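Local coordinates for protein phosphoribosylaminoimidazole-succinocarboxamide synthase (Pyrococcus horikoshii, PDB 4O7V) that catalyses the ATP-dependent joining of L-aspartate to 5-amino-1-(5-phospho-D-ribosyl)imidazole-4-carboxylate, giving the succinocarboxamide intermediate of de novo purine (IMP) biosynthesis, at residues V91-V96 with E114-L119. Sequence-based numbering, arbitrary orientation.
Sequences VVRNVV and EPIVEL. With UDP (uridine-5'-diphosphate), chain B; U5P (uridine-5'-monophosphate), chain D.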
loop_
_atom_site.group_PDB
_atom_site.type_symbol
_atom_site.label_atom_id
_atom_site.label_comp_id
_atom_site.label_asym_id
_atom_site.label_seq_id
_atom_site.Cartn_x
_atom_site.Cartn_y
_atom_site.Cartn_z
ATOM N N VAL A 91 -4.960 3.871 9.443
ATOM C CA VAL A 91 -4.311 3.151 10.528
ATOM C C VAL A 91 -2.964 3.800 10.904
ATOM O O VAL A 91 -2.114 4.039 10.050
ATOM C CB VAL A 91 -4.119 1.650 10.175
ATOM C CG1 VAL A 91 -3.287 0.951 11.236
ATOM C CG2 VAL A 91 -5.471 0.956 9.997
ATOM N N VAL A 92 -2.787 4.088 12.186
ATOM C CA VAL A 92 -1.532 4.622 12.699
ATOM C C VAL A 92 -0.901 3.535 13.581
ATOM O O VAL A 92 -1.588 2.922 14.384
ATOM C CB VAL A 92 -1.760 5.913 13.520
ATOM C CG1 VAL A 92 -0.437 6.574 13.866
ATOM C CG2 VAL A 92 -2.655 6.891 12.769
ATOM N N ARG A 93 0.391 3.278 13.406
ATOM C CA ARG A 93 1.068 2.184 14.109
ATOM C C ARG A 93 2.341 2.685 14.802
ATOM O O ARG A 93 3.167 3.359 14.179
ATOM C CB ARG A 93 1.372 1.039 13.128
ATOM C CG ARG A 93 0.351 0.921 11.986
ATOM C CD ARG A 93 0.507 -0.332 11.131
ATOM N NE ARG A 93 0.074 -1.497 11.882
ATOM C CZ ARG A 93 -0.864 -2.370 11.528
ATOM N NH1 ARG A 93 -1.518 -2.283 10.371
ATOM N NH2 ARG A 93 -1.137 -3.354 12.370
ATOM N N ASN A 94 2.475 2.368 16.095
ATOM C CA ASN A 94 3.660 2.721 16.897
ATOM C C ASN A 94 4.534 1.522 17.202
ATOM O O ASN A 94 5.767 1.644 17.308
ATOM C CB ASN A 94 3.234 3.358 18.218
ATOM C CG ASN A 94 2.438 4.624 18.008
ATOM O OD1 ASN A 94 2.867 5.512 17.267
ATOM N ND2 ASN A 94 1.263 4.707 18.629
ATOM N N VAL A 95 3.871 0.375 17.363
ATOM C CA VAL A 95 4.494 -0.886 17.727
ATOM C C VAL A 95 3.990 -1.939 16.737
ATOM O O VAL A 95 2.801 -1.946 16.385
ATOM C CB VAL A 95 4.099 -1.289 19.168
ATOM C CG1 VAL A 95 4.515 -2.719 19.487
ATOM C CG2 VAL A 95 4.709 -0.322 20.178
ATOM N N VAL A 96 4.891 -2.804 16.274
ATOM C CA VAL A 96 4.550 -3.853 15.309
ATOM C C VAL A 96 3.580 -4.881 15.909
ATOM O O VAL A 96 3.836 -5.452 16.987
ATOM C CB VAL A 96 5.814 -4.550 14.770
ATOM C CG1 VAL A 96 5.456 -5.747 13.902
ATOM C CG2 VAL A 96 6.671 -3.554 13.995
ATOM N N GLU A 114 9.601 5.620 13.995
ATOM C CA GLU A 114 8.588 6.679 13.947
ATOM C C GLU A 114 7.242 6.051 13.550
ATOM O O GLU A 114 7.220 4.926 13.035
ATOM C CB GLU A 114 8.997 7.820 12.996
ATOM C CG GLU A 114 9.151 7.449 11.521
ATOM C CD GLU A 114 10.447 6.704 11.208
ATOM O OE1 GLU A 114 10.387 5.692 10.469
ATOM O OE2 GLU A 114 11.526 7.117 11.706
ATOM N N PRO A 115 6.122 6.764 13.780
ATOM C CA PRO A 115 4.831 6.139 13.484
ATOM C C PRO A 115 4.639 5.829 11.994
ATOM O O PRO A 115 5.153 6.551 11.136
ATOM C CB PRO A 115 3.813 7.189 13.958
ATOM C CG PRO A 115 4.585 8.113 14.873
ATOM C CD PRO A 115 5.962 8.140 14.286
ATOM N N ILE A 116 3.930 4.738 11.702
ATOM C CA ILE A 116 3.534 4.380 10.343
ATOM C C ILE A 116 2.050 4.703 10.147
ATOM O O ILE A 116 1.227 4.395 11.001
ATOM C CB ILE A 116 3.784 2.881 10.080
ATOM C CG1 ILE A 116 5.286 2.616 9.996
ATOM C CG2 ILE A 116 3.052 2.409 8.823
ATOM C CD1 ILE A 116 5.655 1.160 9.817
ATOM N N VAL A 117 1.710 5.336 9.035
ATOM C CA VAL A 117 0.301 5.602 8.699
ATOM C C VAL A 117 -0.019 4.776 7.462
ATOM O O VAL A 117 0.720 4.823 6.471
ATOM C CB VAL A 117 0.024 7.102 8.402
ATOM C CG1 VAL A 117 -1.449 7.344 8.112
ATOM C CG2 VAL A 117 0.466 7.980 9.556
ATOM N N GLU A 118 -1.106 4.010 7.524
ATOM C CA GLU A 118 -1.541 3.196 6.387
ATOM C C GLU A 118 -2.958 3.589 5.995
ATOM O O GLU A 118 -3.810 3.830 6.868
ATOM C CB GLU A 118 -1.476 1.691 6.713
ATOM C CG GLU A 118 -0.102 1.180 7.148
ATOM C CD GLU A 118 -0.126 -0.248 7.690
ATOM O OE1 GLU A 118 -1.203 -0.750 8.096
ATOM O OE2 GLU A 118 0.944 -0.885 7.728
ATOM N N LEU A 119 -3.194 3.672 4.686
ATOM C CA LEU A 119 -4.515 3.954 4.142
ATOM C C LEU A 119 -5.111 2.676 3.585
ATOM O O LEU A 119 -4.452 1.971 2.819
ATOM C CB LEU A 119 -4.429 4.999 3.035
ATOM C CG LEU A 119 -3.756 6.320 3.442
ATOM C CD1 LEU A 119 -3.490 7.161 2.204
ATOM C CD2 LEU A 119 -4.563 7.089 4.487
HETATM N N1 UDP B . -8.703 -2.172 12.727
HETATM C C2 UDP B . -10.068 -1.813 12.797
HETATM N N3 UDP B . -10.915 -2.214 11.843
HETATM C C4 UDP B . -10.478 -2.956 10.818
HETATM C C5 UDP B . -9.139 -3.325 10.721
HETATM C C6 UDP B . -8.248 -2.913 11.707
HETATM O O2 UDP B . -10.487 -1.119 13.747
HETATM O O4 UDP B . -11.286 -3.320 9.941
HETATM C "C1'" UDP B . -7.787 -1.727 13.775
HETATM C "C2'" UDP B . -7.270 -2.918 14.562
HETATM O "O2'" UDP B . -8.021 -3.102 15.764
HETATM C "C3'" UDP B . -5.857 -2.516 14.896
HETATM C "C4'" UDP B . -5.439 -1.554 13.793
HETATM O "O4'" UDP B . -6.646 -1.092 13.186
HETATM O "O3'" UDP B . -5.883 -1.792 16.126
HETATM C "C5'" UDP B . -4.557 -2.225 12.746
HETATM O "O5'" UDP B . -5.068 -3.521 12.448
HETATM P PA UDP B . -4.272 -4.535 11.491
HETATM O O1A UDP B . -3.907 -3.827 10.208
HETATM O O2A UDP B . -3.167 -5.183 12.281
HETATM O O3A UDP B . -5.403 -5.635 11.162
HETATM P PB UDP B . -5.911 -6.770 12.194
HETATM O O1B UDP B . -6.907 -7.524 11.350
HETATM O O2B UDP B . -4.680 -7.540 12.585
HETATM O O3B UDP B . -6.540 -6.031 13.352
HETATM N N1 U5P D . -8.646 -1.970 12.639
HETATM C C2 U5P D . -10.022 -1.687 12.802
HETATM N N3 U5P D . -10.885 -1.956 11.819
HETATM C C4 U5P D . -10.456 -2.487 10.671
HETATM C C5 U5P D . -9.106 -2.775 10.475
HETATM C C6 U5P D . -8.198 -2.499 11.493
HETATM O O2 U5P D . -10.439 -1.186 13.864
HETATM O O4 U5P D . -11.283 -2.725 9.769
HETATM C "C1'" U5P D . -7.713 -1.661 13.722
HETATM C "C2'" U5P D . -7.266 -2.901 14.475
HETATM O "O2'" U5P D . -8.050 -3.102 15.652
HETATM C "C3'" U5P D . -5.854 -2.550 14.866
HETATM C "C4'" U5P D . -5.365 -1.583 13.797
HETATM O "O3'" U5P D . -5.899 -1.837 16.103
HETATM O "O4'" U5P D . -6.536 -1.070 13.162
HETATM C "C5'" U5P D . -4.465 -2.259 12.769
HETATM O "O5'" U5P D . -5.128 -3.396 12.226
HETATM P P U5P D . -4.329 -4.517 11.401
HETATM O O1P U5P D . -3.130 -4.821 12.257
HETATM O O2P U5P D . -5.330 -5.641 11.295
HETATM O O3P U5P D . -3.967 -3.868 10.086
#
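Arg93 and Glu118 meet in a salt bridge over one face of a strand pair: Arg93 NH1 donates to Glu118 OE1 at 2.8 Å. The oxygen lies close to the guanidinium plane, but NH1 reaches it on its syn side from 32° out of the carboxylate plane, and the two flat groups are turned 62° to each other. A bend at chi3 turns the guanidinium so that its edge meets OE1, and Arg93 CD lies 3.5 Å from Glu118 OE2. Tyr120 OH also hydrogen-bonds Glu118 OE1, a second grip that probably steadies the carboxylate.

The backbone pairing puts both side chains on the same face. Strands 91-93 and 115-119 run antiparallel, their axes 161° apart; Val91 with Glu118 and Arg93 with Ile116 are hydrogen-bonded pairs, each with two N-H to O bonds, and Val92 with Val117 is the non-hydrogen-bonded pair between them. CA-H...O contacts supplement these, as from Val92 CA to Ile116 O (3.2 Å). Both strands belong to the antiparallel sheet of the SAICAR synthetase fold, where 84-93 is flanked by 111-121 and 169-180.

The face bearing Val91, Arg93 and Glu118 adjoins the bound uridine nucleotide, modelled as overlapping UDP and uridine-5'-monophosphate. Arg93 takes its phosphate two-pronged: NH1 bonds UDP O1A at 2.8 Å and NH2 bonds UDP O2A at 2.7 Å, with Ser99, Arg198 and Arg214 also bonding the nucleotide. Glu118, bonded to the same NH1, probably helps to position Arg93 as a second-shell residue, and Val91 CG1 packs 3.7 Å from UDP C5'.

Apolar contacts occupy the reverse face. Val92 CG1 lies 4.3 Å from Pro115 CB, and helix 143-165 covers Val92 and Val117 through Ala153 and Leu154, respectively. Beside them Asn94 OD1 skirts the Pro115 ring, while Asn94 ND2 bonds Asn157 OD1 and Leu171 O.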